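Long-range contacts in ChrR-like cupin domain-containing protein (Ralstonia eutropha, PDB 3CJX), which is of unknown function but has a cupin-like fold and belongs to the ChrR-like cupin family: residues P34-Y40 against Y155-P161; N41-V45 against F114-G118. All blocks are in the same frame, centred on the assembly; numbering follows the deposited sequence.

In the fold
Contacts 1 and 2 lie next to each other in one mixed beta-sheet, their centres about 10 Å apart. Strand 30-38 pairs in parallel with the short strand 156-157 in contact 1, turns through 39-42 and runs back as strand 43-50, which pairs with strand 110-117 in contact 2. The two are joined by F36 O to V45 N and D38 N to L43 O, each 2.8 Å and probably hydrogen bonds, and by the selenomethionines M37 and M44, which pack together. Contact 2 is nested within the chain loop closed by contact 1. A bound glycerol, probably from crystallisation, lies about 5 Å from the F114 side chain.

Contact 1. Residues P34-Y40 against Y155-P161; sequences PLFMDPY and YIAAAVP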
# COMPACT_ATOMS: atom_id res chain seq x y z
N PRO A 34 0.74 -4.45 6.76
CA PRO A 34 -0.04 -3.30 7.16
C PRO A 34 0.50 -2.67 8.43
O PRO A 34 1.04 -3.38 9.27
CB PRO A 34 -1.43 -3.89 7.41
CG PRO A 34 -1.16 -5.28 7.83
CD PRO A 34 0.03 -5.71 7.06
N LEU A 35 0.39 -1.36 8.53
CA LEU A 35 0.83 -0.60 9.69
C LEU A 35 -0.36 0.13 10.34
O LEU A 35 -0.71 -0.15 11.49
CB LEU A 35 1.96 0.38 9.30
CG LEU A 35 3.09 -0.32 8.53
CD1 LEU A 35 4.13 0.67 8.02
CD2 LEU A 35 3.72 -1.38 9.43
N PHE A 36 -0.99 1.03 9.57
CA PHE A 36 -2.11 1.83 10.05
C PHE A 36 -3.24 1.85 9.03
O PHE A 36 -3.01 2.15 7.87
CB PHE A 36 -1.65 3.26 10.33
CG PHE A 36 -2.70 4.13 10.93
CD1 PHE A 36 -2.87 4.18 12.30
CD2 PHE A 36 -3.54 4.89 10.13
CE1 PHE A 36 -3.85 4.97 12.86
CE2 PHE A 36 -4.52 5.67 10.68
CZ PHE A 36 -4.68 5.72 12.04
N MSE A 37 -4.47 1.54 9.46
CA MSE A 37 -5.64 1.52 8.57
C MSE A 37 -6.85 2.21 9.17
O MSE A 37 -7.37 1.78 10.20
CB MSE A 37 -6.00 0.10 8.22
CG MSE A 37 -4.80 -0.70 7.87
SE MSE A 37 -5.18 -1.99 6.55
CE MSE A 37 -5.10 -0.79 5.03
N ASP A 38 -7.30 3.27 8.50
CA ASP A 38 -8.44 4.07 8.95
C ASP A 38 -9.41 4.16 7.78
O ASP A 38 -9.34 5.11 7.00
CB ASP A 38 -7.97 5.47 9.36
CG ASP A 38 -9.09 6.35 9.88
OD1 ASP A 38 -10.28 6.05 9.62
OD2 ASP A 38 -8.78 7.37 10.56
N PRO A 39 -10.31 3.18 7.65
CA PRO A 39 -11.29 3.19 6.56
C PRO A 39 -12.27 4.36 6.58
O PRO A 39 -12.83 4.72 5.55
CB PRO A 39 -12.08 1.90 6.77
CG PRO A 39 -11.26 1.08 7.67
CD PRO A 39 -10.48 2.00 8.51
N TYR A 40 -12.44 4.96 7.75
CA TYR A 40 -13.42 6.01 7.92
C TYR A 40 -12.88 7.35 7.43
O TYR A 40 -13.61 8.10 6.81
CB TYR A 40 -13.91 5.98 9.38
CG TYR A 40 -14.23 4.54 9.72
CD1 TYR A 40 -15.33 3.89 9.15
CD2 TYR A 40 -13.38 3.79 10.53
CE1 TYR A 40 -15.60 2.54 9.40
CE2 TYR A 40 -13.64 2.45 10.80
CZ TYR A 40 -14.74 1.83 10.22
OH TYR A 40 -14.99 0.50 10.52
N TYR A 155 -1.52 -4.96 13.44
CA TYR A 155 -1.41 -3.62 12.86
C TYR A 155 -2.38 -2.68 13.60
O TYR A 155 -3.19 -3.11 14.41
CB TYR A 155 -1.66 -3.65 11.34
CG TYR A 155 -3.07 -4.04 10.95
CD1 TYR A 155 -3.42 -5.37 10.78
CD2 TYR A 155 -4.06 -3.07 10.77
CE1 TYR A 155 -4.70 -5.74 10.44
CE2 TYR A 155 -5.36 -3.43 10.43
CZ TYR A 155 -5.67 -4.77 10.27
OH TYR A 155 -6.94 -5.17 9.96
N ILE A 156 -2.27 -1.38 13.34
CA ILE A 156 -3.11 -0.40 14.01
C ILE A 156 -4.31 -0.06 13.13
O ILE A 156 -4.16 0.13 11.92
CB ILE A 156 -2.33 0.89 14.29
CG1 ILE A 156 -1.02 0.57 15.01
CG2 ILE A 156 -3.19 1.86 15.08
CD1 ILE A 156 -1.21 -0.18 16.25
N ALA A 157 -5.49 0.02 13.75
CA ALA A 157 -6.72 0.30 13.03
C ALA A 157 -7.57 1.29 13.80
O ALA A 157 -7.65 1.23 15.01
CB ALA A 157 -7.49 -0.99 12.80
N ALA A 158 -8.21 2.21 13.08
CA ALA A 158 -9.09 3.19 13.68
C ALA A 158 -10.50 2.61 13.67
O ALA A 158 -10.94 2.08 12.66
CB ALA A 158 -9.04 4.49 12.89
N ALA A 159 -11.20 2.66 14.80
CA ALA A 159 -12.59 2.17 14.88
C ALA A 159 -13.58 3.16 14.25
O ALA A 159 -13.27 4.34 14.09
CB ALA A 159 -13.00 1.87 16.34
N VAL A 160 -14.76 2.67 13.90
CA VAL A 160 -15.78 3.52 13.28
C VAL A 160 -16.32 4.49 14.30
O VAL A 160 -16.52 4.12 15.45
CB VAL A 160 -16.97 2.70 12.72
CG1 VAL A 160 -17.75 2.02 13.86
CG2 VAL A 160 -17.88 3.61 11.90
N PRO A 161 -16.51 5.76 13.91
CA PRO A 161 -17.12 6.69 14.86
C PRO A 161 -18.54 6.29 15.23
O PRO A 161 -19.24 5.68 14.42
CB PRO A 161 -17.15 8.02 14.09
CG PRO A 161 -16.07 7.88 13.07
CD PRO A 161 -16.10 6.45 12.67
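The ring of Y155 packs against the side chains of P34 and M37, and this end of the contact is the tightly packed one. P34 CG lies 3.7 Å from Y155 CD1, the two side chains crossing at about a right angle, while CG of selenomethionine M37 comes within 3.8 Å of Y155 CE2. The SE atom stands obliquely to that ring in a Met-aromatic contact, 4.8 Å from the ring centroid. V142 and I146 of helix 135-148 also touch Y155, and its hydroxyl is hydrogen-bonded to D143. Here the last strand of the chain, 156-157, adds itself in parallel to the edge of the cupin sheet. I156 uses both its backbone groups, N to L35 O (2.7 Å) and O to M37 N (2.9 Å), and A158 N bonds to M37 O. L35 and F36 together face V45, a classic beta bulge in strand 30-38. On the sheet face that carries F36 and I156, opposite M37 and A157, F36 CD1 touches I156 CG2 at 3.6 Å in a more exposed setting. Beyond A158 the pairing gives way to loop, and exposed side chains take over. With CG anti to its carbonyl carbon (chi1 -47°), Y40 sends its ring across V160, whose CA makes a CH-pi contact 3.6 Å from the ring centroid; A158 O approaches the same ring at its edge, and P161 CD lies obliquely at 4.0 Å from Y40 CG.

Contact 2. Residues N41-V45 against F114-G118; sequences NGLMV and FMLSG
Two neighbouring antiparallel strands of the cupin-like sheet, 43-50 and 110-117, meet here, their local axes 4.8 Å apart and 171° between their directions. M44 and L116 form the hydrogen-bonded pair: M44 N donates to L116 O at 3.0 Å, and L116 N returns a bond of 2.9 Å to M44 O. L43 with S117 and V45 with M115 are non-hydrogen-bonded pairs before and after it. A third backbone bond, from G118 N to G42 O at 2.8 Å, extends the pairing past the strand ends. G42 has a positive phi of 57°, as suits a glycine, and with L43 it faces D38 across the preceding turn in a G1 beta bulge. The side chains of M44, a selenomethionine, and L116 are both buried on the same face, where A135 and I138 of helix 135-148 touch M44 and V65 of the next strand touches L116; the detail of their packing against each other is doubtful. On the other face, V45 CG1 and CG2 both lie 3.9 Å from CG of selenomethionine M115, a residue modelled in two conformers. With CG anti to its backbone N and chi2 near 60°, L43 places CD1 beside S117 OG, a methyl next to a hydroxyl oxygen. The directional bonds between the segments are thus all between backbone atoms and set the register, whereas the side chains contribute mainly apolar packing, with the helix against M44 and V65 against L116.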
# COMPACT_ATOMS: atom_id res chain seq x y z
N ASN A 41 -11.59 7.64 7.64
CA ASN A 41 -10.99 8.86 7.08
C ASN A 41 -10.23 8.58 5.81
O ASN A 41 -9.54 9.47 5.29
CB ASN A 41 -10.02 9.48 8.07
CG ASN A 41 -10.71 9.96 9.28
OD1 ASN A 41 -11.88 10.38 9.23
ND2 ASN A 41 -10.00 9.90 10.40
N GLY A 42 -10.33 7.36 5.31
CA GLY A 42 -9.64 6.98 4.09
C GLY A 42 -8.15 7.20 4.20
O GLY A 42 -7.60 8.10 3.56
N LEU A 43 -7.49 6.41 5.04
CA LEU A 43 -6.04 6.54 5.20
C LEU A 43 -5.38 5.19 5.50
O LEU A 43 -5.88 4.44 6.33
CB LEU A 43 -5.74 7.54 6.31
CG LEU A 43 -4.26 7.80 6.61
CD1 LEU A 43 -3.52 8.35 5.37
CD2 LEU A 43 -4.21 8.77 7.76
N MSE A 44 -4.29 4.88 4.80
CA MSE A 44 -3.54 3.66 5.10
C MSE A 44 -2.07 3.95 5.04
O MSE A 44 -1.62 4.59 4.10
CB MSE A 44 -3.75 2.53 4.10
CG MSE A 44 -4.97 2.58 3.28
SE MSE A 44 -4.97 1.03 2.10
CE MSE A 44 -4.80 1.97 0.40
N VAL A 45 -1.33 3.45 6.02
CA VAL A 45 0.11 3.57 6.02
C VAL A 45 0.59 2.13 5.94
O VAL A 45 0.30 1.34 6.82
CB VAL A 45 0.62 4.29 7.28
CG1 VAL A 45 2.15 4.45 7.23
CG2 VAL A 45 -0.07 5.63 7.42
N PHE A 114 4.51 3.71 2.25
CA PHE A 114 3.69 4.80 1.75
C PHE A 114 2.52 5.10 2.61
O PHE A 114 2.06 4.27 3.39
CB PHE A 114 3.21 4.53 0.33
CG PHE A 114 2.29 3.37 0.21
CD1 PHE A 114 0.91 3.53 0.37
CD2 PHE A 114 2.79 2.12 -0.08
CE1 PHE A 114 0.06 2.45 0.27
CE2 PHE A 114 1.95 1.03 -0.20
CZ PHE A 114 0.57 1.19 -0.03
N MSE A 115 2.06 6.34 2.47
CA MSE A 115 0.90 6.82 3.16
C MSE A 115 -0.13 7.21 2.07
O MSE A 115 0.06 8.22 1.40
CB MSE A 115 1.29 8.02 4.05
CG MSE A 115 2.38 7.72 5.16
SE MSE A 115 4.32 8.21 4.98
CE MSE A 115 5.04 7.17 3.54
N LEU A 116 -1.17 6.40 1.89
CA LEU A 116 -2.20 6.65 0.87
C LEU A 116 -3.49 7.17 1.46
O LEU A 116 -4.12 6.49 2.26
CB LEU A 116 -2.51 5.37 0.09
CG LEU A 116 -3.63 5.39 -0.97
CD1 LEU A 116 -3.32 6.31 -2.13
CD2 LEU A 116 -3.86 3.99 -1.50
N SER A 117 -3.89 8.36 1.05
CA SER A 117 -5.16 8.93 1.49
C SER A 117 -6.17 8.75 0.39
O SER A 117 -5.84 8.76 -0.80
CB SER A 117 -5.04 10.41 1.82
OG SER A 117 -4.25 10.55 2.98
N GLY A 118 -7.42 8.61 0.80
CA GLY A 118 -8.50 8.43 -0.12
C GLY A 118 -8.50 7.03 -0.67
O GLY A 118 -7.91 6.11 -0.11